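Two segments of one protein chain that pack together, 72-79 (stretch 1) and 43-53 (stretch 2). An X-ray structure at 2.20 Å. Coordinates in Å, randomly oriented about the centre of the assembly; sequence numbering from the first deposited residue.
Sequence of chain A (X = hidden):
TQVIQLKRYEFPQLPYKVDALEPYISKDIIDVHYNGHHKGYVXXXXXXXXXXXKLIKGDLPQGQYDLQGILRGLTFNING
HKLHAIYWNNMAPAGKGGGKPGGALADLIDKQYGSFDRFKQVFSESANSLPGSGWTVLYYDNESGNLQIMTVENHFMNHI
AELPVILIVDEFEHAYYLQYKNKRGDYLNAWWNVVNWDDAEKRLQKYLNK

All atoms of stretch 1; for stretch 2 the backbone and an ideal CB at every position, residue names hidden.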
# COMPACT_ATOMS: atom_id res chain seq x y z
N ARG A 72 -9.39 4.62 7.22
CA ARG A 72 -9.01 3.79 6.09
C ARG A 72 -10.23 3.06 5.51
O ARG A 72 -10.30 2.77 4.31
CB ARG A 72 -7.93 2.78 6.50
CG ARG A 72 -7.09 2.31 5.32
CD ARG A 72 -5.73 1.76 5.73
NE ARG A 72 -4.97 1.32 4.56
CZ ARG A 72 -4.98 0.08 4.07
NH1 ARG A 72 -5.73 -0.86 4.64
NH2 ARG A 72 -4.25 -0.21 3.01
N GLY A 73 -11.21 2.77 6.37
CA GLY A 73 -12.41 2.10 5.90
C GLY A 73 -13.19 3.04 5.01
O GLY A 73 -13.90 2.61 4.10
N LEU A 74 -13.04 4.33 5.26
CA LEU A 74 -13.74 5.33 4.47
C LEU A 74 -13.15 5.53 3.07
O LEU A 74 -13.91 5.69 2.12
CB LEU A 74 -13.78 6.67 5.23
CG LEU A 74 -14.84 6.71 6.34
CD1 LEU A 74 -14.58 7.88 7.25
CD2 LEU A 74 -16.23 6.81 5.72
N THR A 75 -11.81 5.51 2.92
CA THR A 75 -11.24 5.67 1.58
C THR A 75 -11.62 4.48 0.74
O THR A 75 -11.87 4.60 -0.45
CB THR A 75 -9.69 5.70 1.49
OG1 THR A 75 -9.10 5.30 2.74
CG2 THR A 75 -9.22 7.05 1.08
N PHE A 76 -11.61 3.31 1.38
CA PHE A 76 -11.97 2.08 0.71
C PHE A 76 -13.39 2.17 0.16
O PHE A 76 -13.61 2.05 -1.05
CB PHE A 76 -11.86 0.91 1.69
CG PHE A 76 -12.32 -0.39 1.10
CD1 PHE A 76 -11.64 -0.95 0.02
CD2 PHE A 76 -13.46 -1.03 1.59
CE1 PHE A 76 -12.10 -2.13 -0.58
CE2 PHE A 76 -13.92 -2.21 0.99
CZ PHE A 76 -13.24 -2.76 -0.09
N ASN A 77 -14.34 2.41 1.05
CA ASN A 77 -15.75 2.48 0.66
C ASN A 77 -16.16 3.69 -0.17
O ASN A 77 -16.89 3.54 -1.15
CB ASN A 77 -16.62 2.39 1.90
CG ASN A 77 -16.71 0.98 2.44
OD1 ASN A 77 -17.21 0.08 1.77
ND2 ASN A 77 -16.20 0.77 3.64
N ILE A 78 -15.71 4.89 0.20
CA ILE A 78 -16.09 6.08 -0.55
C ILE A 78 -15.56 6.02 -1.98
O ILE A 78 -16.26 6.39 -2.93
CB ILE A 78 -15.60 7.37 0.14
CG1 ILE A 78 -16.22 7.47 1.54
CG2 ILE A 78 -15.99 8.59 -0.69
CD1 ILE A 78 -15.90 8.77 2.27
N ASN A 79 -14.32 5.57 -2.14
CA ASN A 79 -13.72 5.45 -3.46
C ASN A 79 -14.44 4.34 -4.22
O ASN A 79 -14.70 4.47 -5.42
CB ASN A 79 -12.23 5.13 -3.35
CG ASN A 79 -11.36 6.38 -3.32
OD1 ASN A 79 -11.43 7.22 -4.22
ND2 ASN A 79 -10.53 6.51 -2.28
N UNK A 43 -23.36 1.38 1.57
CA UNK A 43 -23.77 1.00 2.91
C UNK A 43 -22.58 1.04 3.86
O UNK A 43 -22.68 1.52 4.99
CB UNK A 43 -24.40 -0.39 2.90
N UNK A 44 -21.44 0.53 3.40
CA UNK A 44 -20.24 0.53 4.22
C UNK A 44 -19.77 1.93 4.57
O UNK A 44 -19.38 2.21 5.70
CB UNK A 44 -19.12 -0.22 3.50
N UNK A 45 -19.83 2.82 3.59
CA UNK A 45 -19.42 4.20 3.80
C UNK A 45 -20.33 4.88 4.82
O UNK A 45 -19.86 5.52 5.76
CB UNK A 45 -19.43 4.97 2.48
N UNK A 46 -21.64 4.73 4.63
CA UNK A 46 -22.61 5.36 5.52
C UNK A 46 -22.53 4.85 6.96
O UNK A 46 -22.69 5.61 7.91
CB UNK A 46 -24.02 5.13 4.98
N UNK A 47 -22.27 3.56 7.11
CA UNK A 47 -22.17 2.98 8.44
C UNK A 47 -20.93 3.50 9.16
O UNK A 47 -20.91 3.61 10.39
CB UNK A 47 -22.14 1.45 8.36
N UNK A 48 -19.89 3.82 8.40
CA UNK A 48 -18.66 4.34 9.00
C UNK A 48 -18.82 5.82 9.29
O UNK A 48 -18.19 6.35 10.21
CB UNK A 48 -17.46 4.10 8.08
N UNK A 49 -19.65 6.50 8.50
CA UNK A 49 -19.90 7.92 8.71
C UNK A 49 -20.70 8.10 10.00
O UNK A 49 -20.55 9.10 10.71
CB UNK A 49 -20.64 8.53 7.52
N UNK A 50 -21.56 7.13 10.30
CA UNK A 50 -22.35 7.16 11.52
C UNK A 50 -21.39 7.17 12.72
O UNK A 50 -21.54 7.97 13.64
CB UNK A 50 -23.31 5.97 11.58
N UNK A 51 -20.41 6.27 12.69
CA UNK A 51 -19.43 6.17 13.77
C UNK A 51 -18.59 7.43 13.88
O UNK A 51 -18.35 7.93 14.98
CB UNK A 51 -18.52 4.96 13.55
N UNK A 52 -18.14 7.96 12.75
CA UNK A 52 -17.33 9.17 12.76
C UNK A 52 -18.14 10.33 13.35
O UNK A 52 -17.62 11.15 14.10
CB UNK A 52 -16.85 9.51 11.35
N UNK A 53 -19.42 10.39 12.99
CA UNK A 53 -20.29 11.44 13.49
C UNK A 53 -20.41 11.34 15.01
O UNK A 53 -20.32 12.35 15.72
CB UNK A 53 -21.67 11.36 12.83

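The two helices run roughly antiparallel, their N-to-C directions 146° apart and their axes 8.2 Å apart at closest approach, so small residues are to be expected where the backbones come nearest.

At position 43 CA-to-CB points away and stretch 1 offers nothing within reach; almost any helix-compatible residue would do. It is Asn 43, which makes no contact.

Position 44 is different. Its CB would point toward stretch 1 and lie 2.6 Å from Asn 77 OD1, a clash. The helical backbone angles, -63/-42, do not demand glycine, but the neighbour in its present conformation does. The residue is Gly 44, and Asn 77 CG packs 3.8 Å from Gly 44 C. Asn 77 ND2 is meanwhile held within its own helix by a hydrogen bond to Gly 73 O, 3.0 Å.

Position 45 has its CA 5.1 Å from the CA of Asn 77, the tightest register of the pair. Its CB points sideways, 3.9 Å from Asn 77 CB and 4.2 Å from Ile 78 CG1, which favours a small, apolar side chain: alanine, perhaps serine. Ala 45 fits, its methyl closing the contact with both neighbours.

Positions 46 and 47 find no atom of stretch 1 within 5.5 Å of their ideal CB, so polar residues are as acceptable as any. They are Asn 46, satisfied elsewhere in the structure, and Ser 47, whose OG donates to Gly 44 O at 3.3 Å.

Position 48 points toward stretch 1, with its CB 3.8 Å from Leu 74 CD2. Next to Leu 74 lies Gly 73, whose lack of a side chain leaves room against the backbone; leucine, methionine or isoleucine could exploit it. Leu 48 does, bringing CD1 to 3.3 Å from Gly 73 C. A CB on Gly 73 would sit 2.7 Å from that methyl, so the two residues are complementary.

Position 49 points sideways, its CB 5.1 Å from Leu 74 CD2, so a branched or long apolar chain could close the gap. Leu 49 does so, with CD2 4.1 Å from Leu 74 CD2.

Positions 50 and 51 are out of reach and free to be polar or charged. Asp 50 and Arg 51 find partners elsewhere in the structure.

Position 52 points toward stretch 1, its CB 5.0 Å from Leu 74 CD1; a medium-sized apolar residue suits it. Leu 52 CD2 reaches Leu 74 CD1 at 4.0 Å, completing with 45, 48 and 49 the hole that receives Leu 74 as a knob.

Position 53 is again out of reach, and Glu 53 bonds elsewhere in the structure.

Stretch 2, residues 43-53: NGANSLLDRLE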
# COMPACT_ATOMS: atom_id res chain seq x y z
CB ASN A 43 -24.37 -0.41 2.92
CG ASN A 43 -25.79 -0.46 2.36
OD1 ASN A 43 -26.26 -1.52 1.95
ND2 ASN A 43 -26.46 0.69 2.33
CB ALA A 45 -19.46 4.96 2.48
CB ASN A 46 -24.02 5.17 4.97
CG ASN A 46 -24.27 6.01 3.73
OD1 ASN A 46 -23.52 6.94 3.44
ND2 ASN A 46 -25.32 5.68 2.99
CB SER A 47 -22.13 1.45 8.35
OG SER A 47 -20.80 0.98 8.38
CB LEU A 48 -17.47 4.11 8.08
CG LEU A 48 -16.88 2.70 8.10
CD1 LEU A 48 -15.80 2.60 7.04
CD2 LEU A 48 -16.32 2.38 9.48
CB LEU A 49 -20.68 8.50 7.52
CG LEU A 49 -19.86 8.88 6.29
CD1 LEU A 49 -20.77 9.44 5.21
CD2 LEU A 49 -18.80 9.90 6.66
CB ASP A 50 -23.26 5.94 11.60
CG ASP A 50 -24.41 6.01 10.62
OD1 ASP A 50 -24.81 7.13 10.25
OD2 ASP A 50 -24.92 4.94 10.23
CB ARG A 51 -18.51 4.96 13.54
CG ARG A 51 -19.00 3.70 14.23
CD ARG A 51 -18.08 2.53 13.94
NE ARG A 51 -16.96 2.45 14.86
CZ ARG A 51 -17.07 2.20 16.17
NH1 ARG A 51 -18.26 2.01 16.72
NH2 ARG A 51 -15.98 2.12 16.93
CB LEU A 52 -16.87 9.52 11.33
CG LEU A 52 -15.90 10.71 11.21
CD1 LEU A 52 -14.68 10.48 12.11
CD2 LEU A 52 -15.45 10.85 9.76
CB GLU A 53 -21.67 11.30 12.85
CG GLU A 53 -22.56 12.50 13.02
CD GLU A 53 -23.90 12.30 12.36
OE1 GLU A 53 -24.67 11.44 12.82
OE2 GLU A 53 -24.19 13.02 11.37
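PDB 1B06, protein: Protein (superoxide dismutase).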